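Local coordinates for uncharacterized IolB-like protein (Salmonella typhimurium LT2, PDB 2QJV) that probably acts as a glucuronate isomerase of the KduI/IolB family, in the cupin clan, and binds nickel ions, at residues A[49-54]-A[87-92]; A[114-119]-A[149-154]; A[198-203]-A[213-218]. The protein carries 2 engineered substitutions. All blocks are in the same frame, centred on the assembly; numbering follows the deposited sequence. Where two conformers were deposited one is given.

Contact 1 of 3, residues A[49-54]-A[87-92]; sequences RERCLV and VYLPHH. With NI (nickel (II) ion), chain C.
Glu50 OE1 accepts a hydrogen bond from Tyr88 OH at 2.6 Å and a second one from the backbone N of Asp151 in a nearby loop. Glu50 CG lies between the backbone N and the carbonyl carbon (chi1 61°), and the extended chain beyond it carries the carboxylate to the phenol. OE1 lies at the edge of the Tyr88 ring, near its plane. The carboxylate and ring planes stand 87° apart, and the hydroxyl comes in on the anti side of OE1, somewhat out of the carboxylate plane. Glu50 OE2 is met by Ser152 N and Leu153 N, so four donors satisfy this buried carboxylate, an environment that would favour its charged form.

The backbones are nearly antiparallel, with axes of strands 49-54 and 87-89 at 171°. Leu89 N donates to Arg51 O at 2.7 Å, and Arg51 N returns the bond to Leu89 O at 2.9 Å; Leu53 and Val87 repeat the exchange. Cys52 and Tyr88 form the non-hydrogen-bonded pair between them, on the opposite face of the sheet from Leu53 and Leu89, whose CD1 atoms meet at 3.8 Å. The guanidinium of Arg51 turns away to a salt bridge with Asp47 and also donates to a water that lies near Arg49 O and Pro90 O.

Beyond the strand, the chain bends so that both imidazoles reach one nickel ion, His91 NE2 at 2.4 Å and His92 NE2 at 2.0 Å, and two waters add to the coordination. His91 CD2 lies 3.1 Å above the centre of the His92 ring. The arrangement is an antiparallel strand pair of a cupin-type beta-sheet, ending in a two-histidine metal site.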
ATOM      1  N   ARG A  49      32.162 -15.171  -6.470  1.00 37.72           N
ATOM      2  CA  ARG A  49      32.070 -14.024  -5.587  1.00 37.69           C
ATOM      3  C   ARG A  49      33.302 -13.901  -4.669  1.00 37.73           C
ATOM      4  O   ARG A  49      33.851 -14.913  -4.202  1.00 39.61           O
ATOM      5  CB  ARG A  49      30.758 -14.147  -4.802  1.00 38.36           C
ATOM      6  CG  ARG A  49      29.589 -14.048  -5.788  1.00 41.93           C
ATOM      7  CD  ARG A  49      28.247 -14.100  -5.218  1.00 45.91           C
ATOM      8  NE  ARG A  49      27.859 -12.990  -4.359  1.00 40.11           N
ATOM      9  CZ  ARG A  49      27.437 -11.792  -4.759  1.00 36.70           C
ATOM     10  NH1 ARG A  49      27.470 -11.405  -6.042  1.00 43.56           N
ATOM     11  NH2 ARG A  49      27.024 -10.950  -3.848  1.00 39.69           N
ATOM     12  N   GLU A  50      33.786 -12.666  -4.507  1.00 36.93           N
ATOM     13  CA  GLU A  50      34.786 -12.359  -3.488  1.00 37.11           C
ATOM     14  C   GLU A  50      33.992 -12.036  -2.209  1.00 36.51           C
ATOM     15  O   GLU A  50      32.804 -11.689  -2.246  1.00 36.46           O
ATOM     16  CB  GLU A  50      35.737 -11.209  -3.845  1.00 39.66           C
ATOM     17  CG  GLU A  50      35.062  -9.897  -4.066  1.00 36.30           C
ATOM     18  CD  GLU A  50      36.004  -8.728  -4.235  1.00 38.16           C
ATOM     19  OE1 GLU A  50      37.232  -8.924  -4.461  1.00 38.17           O
ATOM     20  OE2 GLU A  50      35.463  -7.595  -4.145  1.00 35.31           O
ATOM     21  N   ARG A  51      34.660 -12.220  -1.084  1.00 36.21           N
ATOM     22  CA  ARG A  51      34.093 -12.036   0.229  1.00 37.28           C
ATOM     23  C   ARG A  51      35.025 -11.315   1.224  1.00 38.39           C
ATOM     24  O   ARG A  51      36.263 -11.352   1.126  1.00 39.00           O
ATOM     25  CB  ARG A  51      33.697 -13.391   0.844  1.00 37.63           C
ATOM     26  CG  ARG A  51      32.514 -14.105   0.206  1.00 41.01           C
ATOM     27  CD  ARG A  51      32.348 -15.563   0.657  1.00 41.13           C
ATOM     28  NE  ARG A  51      31.128 -16.150   0.067  1.00 42.50           N
ATOM     29  CZ  ARG A  51      31.048 -16.718  -1.140  1.00 42.41           C
ATOM     30  NH1 ARG A  51      32.092 -16.772  -1.938  1.00 41.70           N
ATOM     31  NH2 ARG A  51      29.882 -17.190  -1.581  1.00 48.59           N
ATOM     32  N   CYS A  52      34.380 -10.646   2.183  1.00 40.08           N
ATOM     33  CA  CYS A  52      35.031 -10.021   3.309  1.00 40.40           C
ATOM     34  C   CYS A  52      34.252 -10.521   4.543  1.00 40.13           C
ATOM     35  O   CYS A  52      33.078 -10.244   4.730  1.00 39.53           O
ATOM     36  CB  CYS A  52      35.057  -8.483   3.223  1.00 41.94           C
ATOM     37  SG  CYS A  52      35.971  -7.699   4.583  1.00 43.54           S
ATOM     38  N   LEU A  53      34.934 -11.352   5.313  1.00 37.77           N
ATOM     39  CA  LEU A  53      34.427 -11.958   6.530  1.00 38.71           C
ATOM     40  C   LEU A  53      34.725 -10.989   7.624  1.00 38.37           C
ATOM     41  O   LEU A  53      35.900 -10.755   7.924  1.00 44.64           O
ATOM     42  CB  LEU A  53      35.149 -13.261   6.823  1.00 38.98           C
ATOM     43  CG  LEU A  53      34.735 -14.562   6.100  1.00 46.91           C
ATOM     44  CD1 LEU A  53      34.346 -14.316   4.671  1.00 42.66           C
ATOM     45  CD2 LEU A  53      35.858 -15.604   6.242  1.00 41.39           C
ATOM     46  N   VAL A  54      33.699 -10.407   8.207  1.00 39.06           N
ATOM     47  CA  VAL A  54      33.862  -9.433   9.289  1.00 38.57           C
ATOM     48  C   VAL A  54      33.425 -10.089  10.606  1.00 37.66           C
ATOM     49  O   VAL A  54      32.301 -10.614  10.720  1.00 40.33           O
ATOM     50  CB  VAL A  54      33.101  -8.128   9.041  1.00 39.67           C
ATOM     51  CG1 VAL A  54      33.301  -7.152  10.258  1.00 38.34           C
ATOM     52  CG2 VAL A  54      33.524  -7.470   7.693  1.00 37.93           C
ATOM     53  N   VAL A  87      38.661 -10.993   7.252  1.00 39.62           N
ATOM     54  CA  VAL A  87      39.457 -11.770   6.296  1.00 39.98           C
ATOM     55  C   VAL A  87      38.896 -11.560   4.890  1.00 39.53           C
ATOM     56  O   VAL A  87      37.685 -11.758   4.661  1.00 38.96           O
ATOM     57  CB  VAL A  87      39.499 -13.275   6.604  1.00 37.43           C
ATOM     58  CG1 VAL A  87      40.279 -14.016   5.462  1.00 34.40           C
ATOM     59  CG2 VAL A  87      40.089 -13.493   7.992  1.00 37.90           C
ATOM     60  N   TYR A  88      39.769 -11.096   3.989  1.00 39.59           N
ATOM     61  CA  TYR A  88      39.436 -10.956   2.580  1.00 38.11           C
ATOM     62  C   TYR A  88      39.645 -12.303   1.863  1.00 37.54           C
ATOM     63  O   TYR A  88      40.712 -12.911   1.978  1.00 35.63           O
ATOM     64  CB  TYR A  88      40.252  -9.830   1.883  1.00 37.92           C
ATOM     65  CG  TYR A  88      40.025  -9.870   0.387  1.00 38.37           C
ATOM     66  CD1 TYR A  88      38.881  -9.304  -0.187  1.00 40.99           C
ATOM     67  CD2 TYR A  88      40.901 -10.566  -0.463  1.00 35.68           C
ATOM     68  CE1 TYR A  88      38.659  -9.398  -1.551  1.00 37.12           C
ATOM     69  CE2 TYR A  88      40.673 -10.661  -1.830  1.00 37.53           C
ATOM     70  CZ  TYR A  88      39.553 -10.081  -2.358  1.00 41.70           C
ATOM     71  OH  TYR A  88      39.323 -10.189  -3.708  1.00 38.54           O
ATOM     72  N   LEU A  89      38.624 -12.750   1.118  1.00 37.29           N
ATOM     73  CA  LEU A  89      38.689 -13.965   0.328  1.00 37.89           C
ATOM     74  C   LEU A  89      38.419 -13.632  -1.134  1.00 36.63           C
ATOM     75  O   LEU A  89      37.370 -13.091  -1.439  1.00 38.62           O
ATOM     76  CB  LEU A  89      37.659 -15.021   0.773  1.00 39.82           C
ATOM     77  CG  LEU A  89      37.596 -15.512   2.197  1.00 39.21           C
ATOM     78  CD1 LEU A  89      36.404 -16.486   2.354  1.00 38.08           C
ATOM     79  CD2 LEU A  89      38.972 -16.130   2.571  1.00 35.41           C
ATOM     80  N   PRO A  90      39.358 -13.970  -2.031  1.00 38.23           N
ATOM     81  CA  PRO A  90      39.096 -13.775  -3.463  1.00 36.45           C
ATOM     82  C   PRO A  90      38.084 -14.819  -3.911  1.00 36.26           C
ATOM     83  O   PRO A  90      37.694 -15.713  -3.130  1.00 37.38           O
ATOM     84  CB  PRO A  90      40.456 -14.011  -4.104  1.00 37.29           C
ATOM     85  CG  PRO A  90      41.119 -14.978  -3.187  1.00 39.69           C
ATOM     86  CD  PRO A  90      40.667 -14.594  -1.806  1.00 35.03           C
ATOM     87  N   HIS A  91      37.608 -14.696  -5.136  1.00 38.40           N
ATOM     88  CA  HIS A  91      36.665 -15.683  -5.651  1.00 37.36           C
ATOM     89  C   HIS A  91      37.389 -17.023  -5.909  1.00 36.76           C
ATOM     90  O   HIS A  91      38.616 -17.098  -5.851  1.00 35.25           O
ATOM     91  CB  HIS A  91      35.948 -15.131  -6.865  1.00 37.24           C
ATOM     92  CG  HIS A  91      36.765 -15.189  -8.088  1.00 39.92           C
ATOM     93  ND1 HIS A  91      37.873 -14.393  -8.285  1.00 40.88           N
ATOM     94  CD2 HIS A  91      36.702 -16.024  -9.140  1.00 46.74           C
ATOM     95  CE1 HIS A  91      38.427 -14.710  -9.436  1.00 48.28           C
ATOM     96  NE2 HIS A  91      37.735 -15.692  -9.969  1.00 45.12           N
ATOM     97  N   HIS A  92      36.615 -18.083  -6.129  1.00 38.59           N
ATOM     98  CA  HIS A  92      37.118 -19.460  -6.296  1.00 38.68           C
ATOM     99  C   HIS A  92      37.884 -19.904  -5.034  1.00 37.62           C
ATOM    100  O   HIS A  92      38.870 -20.614  -5.144  1.00 39.42           O
ATOM    101  CB  HIS A  92      38.120 -19.717  -7.452  1.00 40.83           C
ATOM    102  CG  HIS A  92      37.716 -19.259  -8.815  1.00 48.24           C
ATOM    103  ND1 HIS A  92      36.502 -19.559  -9.403  1.00 44.30           N
ATOM    104  CD2 HIS A  92      38.473 -18.655  -9.774  1.00 50.18           C
ATOM    105  CE1 HIS A  92      36.501 -19.065 -10.632  1.00 51.10           C
ATOM    106  NE2 HIS A  92      37.683 -18.494 -10.878  1.00 28.73           N
TER
HETATM  107 NI    NI C 270      38.015 -16.868 -11.986  1.00 59.16          NI
HETATM  108  O   HOH W   1      35.141 -15.897  -1.839  1.00 23.33           O
HETATM  109  O   HOH W   2      40.441 -16.550 -12.025  1.00 44.93           O
HETATM  110  O   HOH W   3      36.082 -16.932 -12.699  1.00 42.85           O

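Contact 2 of 3, residues A[114-119]-A[149-154]; sequences GELPVR and LADSLL
This is a loop-to-loop contact at the surface, between Gly114, Leu116 and Arg119 on one side and Leu149, Ala150 and Asp151 on the other. Segment 114-119 leads from strand 104-111 into strand 119-121, whereas 149-154 leads from strand 138-142 into strand 154-160. The contact therefore ties the six-stranded sheet of the first half of the chain to the five-stranded sheet of the second, consistent with the double-cupin (bicupin) architecture of KduI-like proteins. Apart from Arg119 at the start of strand 119-121, the touching residues lie in loops, and each hydrogen bond joins a side chain to backbone, directly or through one water.

At one end, Gly114 N donates to Asp151 OD2 over 2.9 Å, nearly straight at 166°. The N-H arrives from above the carboxylate plane, 53° out of it. Phe113 N shares the same oxygen, so two successive amides hold OD2, while OD1 rests close to the CA of Gly114, where no side chain intervenes. OD1 also receives a hydrogen bond from a water at 2.8 Å, and that water accepts from Leu116 N at 3.1 Å.

In the middle, Leu116 pushes one methyl against backbone: CD1 lies 3.6 Å from Ala150 CA. Its other methyl, CD2, is 4.0 Å from Leu149 CD1, and the two leucine side chains cross at about a right angle. Tyr88 packs against Leu116, Ala150 and Asp151 from the neighbouring strand.

At the other end, the Arg119 chain runs extended from CG to NE, and its guanidinium presents both terminal nitrogens, end-on, to a single acceptor. Leu149 O lies near the guanidinium plane, 2.9 Å from Arg119 NH1 and 3.0 Å from Arg119 NH2; the NH2 bond falls on a carbonyl lone pair.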
ATOM      1  N   GLY A 114      39.253 -11.108  -9.969  1.00 39.41           N
ATOM      2  CA  GLY A 114      40.674 -10.872  -9.918  1.00 39.46           C
ATOM      3  C   GLY A 114      41.490 -11.999  -9.340  1.00 41.09           C
ATOM      4  O   GLY A 114      41.000 -13.098  -9.128  1.00 43.02           O
ATOM      5  N   GLU A 115      42.724 -11.686  -8.996  1.00 41.30           N
ATOM      6  CA  GLU A 115      43.641 -12.701  -8.476  1.00 45.02           C
ATOM      7  C   GLU A 115      44.397 -12.256  -7.216  1.00 40.67           C
ATOM      8  O   GLU A 115      45.546 -12.642  -6.971  1.00 39.53           O
ATOM      9  CB  GLU A 115      44.572 -13.103  -9.604  1.00 45.18           C
ATOM     10  CG  GLU A 115      45.332 -11.946 -10.250  1.00 52.94           C
ATOM     11  CD  GLU A 115      46.078 -12.395 -11.486  1.00 56.37           C
ATOM     12  OE1 GLU A 115      45.429 -13.006 -12.373  1.00 70.90           O
ATOM     13  OE2 GLU A 115      47.298 -12.118 -11.573  1.00 69.58           O
ATOM     14  N   LEU A 116      43.717 -11.462  -6.402  1.00 38.48           N
ATOM     15  CA  LEU A 116      44.265 -11.048  -5.106  1.00 37.00           C
ATOM     16  C   LEU A 116      44.374 -12.258  -4.180  1.00 37.27           C
ATOM     17  O   LEU A 116      43.594 -13.213  -4.316  1.00 35.52           O
ATOM     18  CB  LEU A 116      43.384  -9.979  -4.470  1.00 33.79           C
ATOM     19  CG  LEU A 116      43.324  -8.641  -5.213  1.00 35.00           C
ATOM     20  CD1 LEU A 116      42.205  -7.779  -4.617  1.00 36.11           C
ATOM     21  CD2 LEU A 116      44.695  -7.935  -5.198  1.00 35.25           C
ATOM     22  N   PRO A 117      45.370 -12.257  -3.278  1.00 36.37           N
ATOM     23  CA  PRO A 117      45.426 -13.365  -2.345  1.00 38.07           C
ATOM     24  C   PRO A 117      44.496 -13.204  -1.153  1.00 38.40           C
ATOM     25  O   PRO A 117      43.990 -12.097  -0.876  1.00 37.61           O
ATOM     26  CB  PRO A 117      46.888 -13.320  -1.852  1.00 39.00           C
ATOM     27  CG  PRO A 117      47.215 -11.877  -1.866  1.00 38.12           C
ATOM     28  CD  PRO A 117      46.511 -11.340  -3.098  1.00 38.54           C
ATOM     29  N   VAL A 118      44.232 -14.327  -0.489  1.00 37.84           N
ATOM     30  CA  VAL A 118      43.570 -14.309   0.786  1.00 35.18           C
ATOM     31  C   VAL A 118      44.411 -13.400   1.719  1.00 37.09           C
ATOM     32  O   VAL A 118      45.635 -13.476   1.717  1.00 36.16           O
ATOM     33  CB  VAL A 118      43.492 -15.754   1.388  1.00 37.75           C
ATOM     34  CG1 VAL A 118      43.105 -15.742   2.897  1.00 34.12           C
ATOM     35  CG2 VAL A 118      42.568 -16.663   0.564  1.00 32.25           C
ATOM     36  N   ARG A 119      43.783 -12.524   2.493  1.00 38.02           N
ATOM     37  CA  ARG A 119      44.552 -11.735   3.462  1.00 40.14           C
ATOM     38  C   ARG A 119      43.756 -11.374   4.704  1.00 39.82           C
ATOM     39  O   ARG A 119      42.550 -11.188   4.652  1.00 39.76           O
ATOM     40  CB  ARG A 119      45.123 -10.438   2.834  1.00 39.03           C
ATOM     41  CG  ARG A 119      44.165  -9.316   2.579  1.00 37.32           C
ATOM     42  CD  ARG A 119      44.869  -8.065   2.066  1.00 38.29           C
ATOM     43  NE  ARG A 119      43.977  -6.891   2.057  1.00 41.57           N
ATOM     44  CZ  ARG A 119      43.065  -6.595   1.133  1.00 43.89           C
ATOM     45  NH1 ARG A 119      42.836  -7.376   0.071  1.00 43.24           N
ATOM     46  NH2 ARG A 119      42.346  -5.489   1.289  1.00 37.83           N
ATOM     47  N   LEU A 149      42.854  -2.897  -1.563  1.00 38.78           N
ATOM     48  CA  LEU A 149      42.604  -3.828  -2.673  1.00 38.01           C
ATOM     49  C   LEU A 149      41.422  -4.796  -2.505  1.00 36.71           C
ATOM     50  O   LEU A 149      41.280  -5.471  -1.489  1.00 37.91           O
ATOM     51  CB  LEU A 149      43.895  -4.631  -2.971  1.00 38.06           C
ATOM     52  CG  LEU A 149      45.141  -3.861  -3.388  1.00 37.90           C
ATOM     53  CD1 LEU A 149      46.367  -4.796  -3.475  1.00 38.04           C
ATOM     54  CD2 LEU A 149      44.969  -3.083  -4.706  1.00 43.43           C
ATOM     55  N   ALA A 150      40.553  -4.811  -3.523  1.00 36.06           N
ATOM     56  CA  ALA A 150      39.449  -5.740  -3.692  1.00 36.05           C
ATOM     57  C   ALA A 150      38.927  -5.534  -5.123  1.00 35.95           C
ATOM     58  O   ALA A 150      39.172  -4.495  -5.738  1.00 36.23           O
ATOM     59  CB  ALA A 150      38.334  -5.571  -2.626  1.00 37.04           C
ATOM     60  N   ASP A 151      38.216  -6.514  -5.668  1.00 36.64           N
ATOM     61  CA  ASP A 151      37.667  -6.378  -7.004  1.00 36.28           C
ATOM     62  C   ASP A 151      36.443  -5.436  -7.042  1.00 35.24           C
ATOM     63  O   ASP A 151      36.265  -4.646  -7.955  1.00 33.53           O
ATOM     64  CB  ASP A 151      37.199  -7.733  -7.575  1.00 36.00           C
ATOM     65  CG  ASP A 151      38.271  -8.817  -7.575  1.00 35.81           C
ATOM     66  OD1 ASP A 151      39.483  -8.538  -7.411  1.00 37.50           O
ATOM     67  OD2 ASP A 151      37.835  -9.989  -7.726  1.00 38.08           O
ATOM     68  N   SER A 152      35.621  -5.560  -6.022  1.00 35.43           N
ATOM     69  CA  SER A 152      34.288  -4.940  -5.953  1.00 36.31           C
ATOM     70  C   SER A 152      33.900  -4.347  -4.589  1.00 37.62           C
ATOM     71  O   SER A 152      33.358  -3.234  -4.515  1.00 37.76           O
ATOM     72  CB  SER A 152      33.259  -6.020  -6.340  1.00 38.24           C
ATOM     73  OG  SER A 152      33.430  -6.436  -7.699  1.00 38.13           O
ATOM     74  N   LEU A 153      34.196  -5.099  -3.521  1.00 38.66           N
ATOM     75  CA  LEU A 153      33.760  -4.780  -2.144  1.00 38.68           C
ATOM     76  C   LEU A 153      34.316  -3.503  -1.518  1.00 37.62           C
ATOM     77  O   LEU A 153      35.513  -3.209  -1.593  1.00 35.75           O
ATOM     78  CB  LEU A 153      34.056  -5.961  -1.182  1.00 37.94           C
ATOM     79  CG  LEU A 153      33.199  -7.233  -1.296  1.00 38.24           C
ATOM     80  CD1 LEU A 153      33.893  -8.456  -0.581  1.00 35.80           C
ATOM     81  CD2 LEU A 153      31.745  -7.004  -0.799  1.00 37.84           C
ATOM     82  N   LEU A 154      33.404  -2.764  -0.879  1.00 38.19           N
ATOM     83  CA  LEU A 154      33.718  -1.597  -0.084  1.00 37.21           C
ATOM     84  C   LEU A 154      32.982  -1.878   1.225  1.00 37.22           C
ATOM     85  O   LEU A 154      31.795  -2.145   1.203  1.00 36.73           O
ATOM     86  CB  LEU A 154      33.237  -0.320  -0.747  1.00 37.19           C
ATOM     87  CG  LEU A 154      33.863   0.040  -2.119  1.00 35.74           C
ATOM     88  CD1 LEU A 154      33.045   1.137  -2.842  1.00 36.95           C
ATOM     89  CD2 LEU A 154      35.308   0.441  -1.921  1.00 34.83           C
TER
HETATM   90  O   HOH W   4      40.725 -10.779  -6.354  1.00 31.48           O

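Contact 3 of 3, residues A[198-203]-A[213-218]; sequences FCLQRV and CMAVYN. With SO4 (sulfate ion), chain J.
The antiparallel beta hairpin of strands 198-204 and 211-217 forms this contact, and one face of it meets a second subunit. Val216 N donates to Cys199 O at 2.8 Å, with Cys199 N returning the bond to Val216 O; Gln201 and Met214, present as selenomethionine, repeat the exchange, N to O 3.0 Å in each direction.

On the face carrying Phe198, Leu200 and Ala215, Phe198 CB sits 3.6 Å above the centre of the Tyr217 ring, 3° off its normal, a CH-pi contact. The two rings lie obliquely at 35°. Leu200 CD2 packs on Ala215 CA at 3.7 Å. On the other face, Cys199 SG touches Val216 CB at 3.9 Å, and the extended Gln201 chain carries its amide to His190 and to the backbone O of His229, a residue of the nickel site.

Arg202 NH1 is hydrogen-bonded to Tyr217 OH of the second subunit, and Cys213, modelled in two conformers, forms a disulfide, perhaps partial, with Cys213 of that subunit. These links imply that the hairpin is part of a subunit interface within the six-chain assembly and a second-shell neighbour of the metal site.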
ATOM      1  N   PHE A 198      16.013   1.455  18.880  1.00 38.58           N
ATOM      2  CA  PHE A 198      15.816   1.613  17.455  1.00 38.79           C
ATOM      3  C   PHE A 198      16.338   2.982  17.001  1.00 37.66           C
ATOM      4  O   PHE A 198      16.671   3.834  17.817  1.00 38.74           O
ATOM      5  CB  PHE A 198      14.323   1.432  17.070  1.00 38.98           C
ATOM      6  CG  PHE A 198      13.416   2.523  17.567  1.00 38.47           C
ATOM      7  CD1 PHE A 198      12.788   2.417  18.809  1.00 34.44           C
ATOM      8  CD2 PHE A 198      13.137   3.643  16.781  1.00 38.93           C
ATOM      9  CE1 PHE A 198      11.903   3.420  19.273  1.00 38.27           C
ATOM     10  CE2 PHE A 198      12.282   4.672  17.259  1.00 38.97           C
ATOM     11  CZ  PHE A 198      11.656   4.549  18.492  1.00 38.66           C
ATOM     12  N   CYS A 199      16.461   3.117  15.684  1.00 39.11           N
ATOM     13  CA  CYS A 199      16.751   4.365  15.024  1.00 38.20           C
ATOM     14  C   CYS A 199      15.713   4.490  13.910  1.00 37.63           C
ATOM     15  O   CYS A 199      14.951   3.541  13.624  1.00 37.31           O
ATOM     16  CB  CYS A 199      18.183   4.433  14.465  1.00 37.85           C
ATOM     17  SG  CYS A 199      18.521   3.396  13.067  1.00 39.90           S
ATOM     18  N   LEU A 200      15.666   5.671  13.315  1.00 36.10           N
ATOM     19  CA  LEU A 200      14.820   5.958  12.166  1.00 38.22           C
ATOM     20  C   LEU A 200      15.728   6.258  10.962  1.00 38.99           C
ATOM     21  O   LEU A 200      16.548   7.212  10.978  1.00 37.41           O
ATOM     22  CB  LEU A 200      13.878   7.121  12.462  1.00 36.73           C
ATOM     23  CG  LEU A 200      12.944   6.913  13.682  1.00 40.44           C
ATOM     24  CD1 LEU A 200      12.117   8.164  13.985  1.00 37.30           C
ATOM     25  CD2 LEU A 200      12.027   5.691  13.494  1.00 35.30           C
ATOM     26  N   GLN A 201      15.621   5.422   9.945  1.00 38.54           N
ATOM     27  CA  GLN A 201      16.422   5.588   8.712  1.00 38.75           C
ATOM     28  C   GLN A 201      15.450   5.912   7.571  1.00 38.40           C
ATOM     29  O   GLN A 201      14.412   5.281   7.443  1.00 36.49           O
ATOM     30  CB  GLN A 201      17.284   4.367   8.405  1.00 36.93           C
ATOM     31  CG  GLN A 201      18.152   4.563   7.157  1.00 43.44           C
ATOM     32  CD  GLN A 201      19.327   3.619   7.016  1.00 40.35           C
ATOM     33  OE1 GLN A 201      19.381   2.545   7.619  1.00 40.42           O
ATOM     34  NE2 GLN A 201      20.270   4.014   6.181  1.00 35.77           N
ATOM     35  N   ARG A 202      15.761   6.936   6.783  1.00 36.27           N
ATOM     36  CA  ARG A 202      14.915   7.355   5.690  1.00 35.95           C
ATOM     37  C   ARG A 202      15.688   7.211   4.376  1.00 36.89           C
ATOM     38  O   ARG A 202      16.797   7.705   4.256  1.00 37.99           O
ATOM     39  CB  ARG A 202      14.467   8.806   5.900  1.00 35.65           C
ATOM     40  CG  ARG A 202      13.575   9.355   4.838  1.00 36.17           C
ATOM     41  CD  ARG A 202      13.536  10.847   4.872  1.00 34.34           C
ATOM     42  NE  ARG A 202      12.697  11.401   3.836  1.00 35.89           N
ATOM     43  CZ  ARG A 202      12.704  12.667   3.471  1.00 35.54           C
ATOM     44  NH1 ARG A 202      13.595  13.531   3.982  1.00 37.10           N
ATOM     45  NH2 ARG A 202      11.879  13.065   2.526  1.00 36.16           N
ATOM     46  N   VAL A 203      15.104   6.488   3.425  1.00 36.29           N
ATOM     47  CA  VAL A 203      15.641   6.335   2.076  1.00 35.98           C
ATOM     48  C   VAL A 203      14.729   7.088   1.101  1.00 36.80           C
ATOM     49  O   VAL A 203      13.548   6.805   0.960  1.00 37.17           O
ATOM     50  CB  VAL A 203      15.855   4.835   1.691  1.00 37.56           C
ATOM     51  CG1 VAL A 203      16.365   4.730   0.247  1.00 38.20           C
ATOM     52  CG2 VAL A 203      16.846   4.167   2.670  1.00 36.14           C
ATOM     53  N   CYS A 213      10.586   5.847   5.319  0.50 39.11           N
ATOM     54  CA  CYS A 213      11.168   5.949   6.637  0.50 37.70           C
ATOM     55  C   CYS A 213      10.760   4.673   7.361  0.50 36.41           C
ATOM     56  O   CYS A 213       9.619   4.221   7.243  0.50 35.31           O
ATOM     57  CB  CYS A 213      10.697   7.191   7.413  0.50 39.71           C
ATOM     58  SG  CYS A 213      11.523   7.268   8.995  0.50 42.61           S
HETATM   59  N   MSE A 214      11.724   4.081   8.051  0.50 35.75           N
HETATM   60  CA  MSE A 214      11.566   2.830   8.763  0.50 36.46           C
HETATM   61  C   MSE A 214      12.186   2.971  10.140  0.50 35.81           C
HETATM   62  O   MSE A 214      13.157   3.691  10.335  0.50 35.39           O
HETATM   63  CB  MSE A 214      12.317   1.676   8.069  0.50 34.08           C
HETATM   64  CG  MSE A 214      12.047   1.428   6.572  0.50 41.50           C
HETATM   65 SE   MSE A 214      13.595   0.746   5.546  0.45 37.72          SE
HETATM   66  CE  MSE A 214      14.495   2.403   5.302  0.50 31.51           C
ATOM     67  N   ALA A 215      11.615   2.230  11.076  1.00 36.02           N
ATOM     68  CA  ALA A 215      12.044   2.102  12.455  1.00 37.87           C
ATOM     69  C   ALA A 215      12.932   0.844  12.459  1.00 37.73           C
ATOM     70  O   ALA A 215      12.416  -0.294  12.245  1.00 39.09           O
ATOM     71  CB  ALA A 215      10.874   1.969  13.371  1.00 35.21           C
ATOM     72  N   VAL A 216      14.236   1.007  12.723  1.00 38.14           N
ATOM     73  CA  VAL A 216      15.213  -0.074  12.604  1.00 38.52           C
ATOM     74  C   VAL A 216      15.629  -0.575  13.985  1.00 38.04           C
ATOM     75  O   VAL A 216      16.031   0.202  14.820  1.00 38.59           O
ATOM     76  CB  VAL A 216      16.456   0.381  11.818  1.00 40.05           C
ATOM     77  CG1 VAL A 216      17.434  -0.783  11.576  1.00 37.98           C
ATOM     78  CG2 VAL A 216      16.003   1.065  10.487  1.00 37.60           C
ATOM     79  N   TYR A 217      15.487  -1.875  14.217  1.00 36.70           N
ATOM     80  CA  TYR A 217      15.844  -2.488  15.496  1.00 36.42           C
ATOM     81  C   TYR A 217      17.100  -3.369  15.377  1.00 36.79           C
ATOM     82  O   TYR A 217      17.677  -3.519  14.303  1.00 36.33           O
ATOM     83  CB  TYR A 217      14.644  -3.252  16.073  1.00 36.12           C
ATOM     84  CG  TYR A 217      13.509  -2.385  16.622  1.00 37.76           C
ATOM     85  CD1 TYR A 217      12.569  -1.782  15.759  1.00 37.69           C
ATOM     86  CD2 TYR A 217      13.316  -2.236  18.002  1.00 35.09           C
ATOM     87  CE1 TYR A 217      11.534  -1.022  16.242  1.00 36.16           C
ATOM     88  CE2 TYR A 217      12.251  -1.474  18.497  1.00 36.04           C
ATOM     89  CZ  TYR A 217      11.353  -0.877  17.603  1.00 35.05           C
ATOM     90  OH  TYR A 217      10.270  -0.165  18.088  1.00 36.32           O
ATOM     91  N   ASN A 218      17.563  -3.850  16.525  1.00 37.70           N
ATOM     92  CA  ASN A 218      18.797  -4.632  16.647  1.00 36.25           C
ATOM     93  C   ASN A 218      18.895  -5.844  15.705  1.00 36.90           C
ATOM     94  O   ASN A 218      18.023  -6.724  15.646  1.00 36.59           O
ATOM     95  CB  ASN A 218      18.969  -5.026  18.133  1.00 37.39           C
ATOM     96  CG  ASN A 218      20.394  -5.407  18.513  1.00 39.29           C
ATOM     97  OD1 ASN A 218      21.350  -4.834  18.002  1.00 37.47           O
ATOM     98  ND2 ASN A 218      20.536  -6.310  19.503  1.00 38.16           N
TER
HETATM   99  S   SO4 J 277      23.011  -8.047  21.886  1.00 51.90           S
HETATM  100  O1  SO4 J 277      23.031  -6.676  21.336  1.00 55.36           O
HETATM  101  O2  SO4 J 277      21.749  -8.744  21.677  1.00 56.73           O
HETATM  102  O3  SO4 J 277      23.087  -7.979  23.359  1.00 58.45           O
HETATM  103  O4  SO4 J 277      24.175  -8.775  21.365  1.00 49.96           O

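Contacts 1 and 2 are neighbours, with centres 7 Å apart, and they touch: Tyr88 N lies 2.9 Å from Arg119 O, a probable hydrogen bond, and His91 CE1 packs 3.1 Å from Gly114 O. Glu50 and Tyr88 connect the first-half sheet to the loops of contact 2. Gly114 CA is 6.9 Å from the nickel ion held by His91 and His92. Contact 3 stands across the chain's centre, its own centre 29 Å from that of contact 1 and 31 Å from that of contact 2. It neighbours the other nickel, bound by His171, His173, Glu186 and His229, probably the cupin active site; the Gln201 side chain is about 8 Å from that ion.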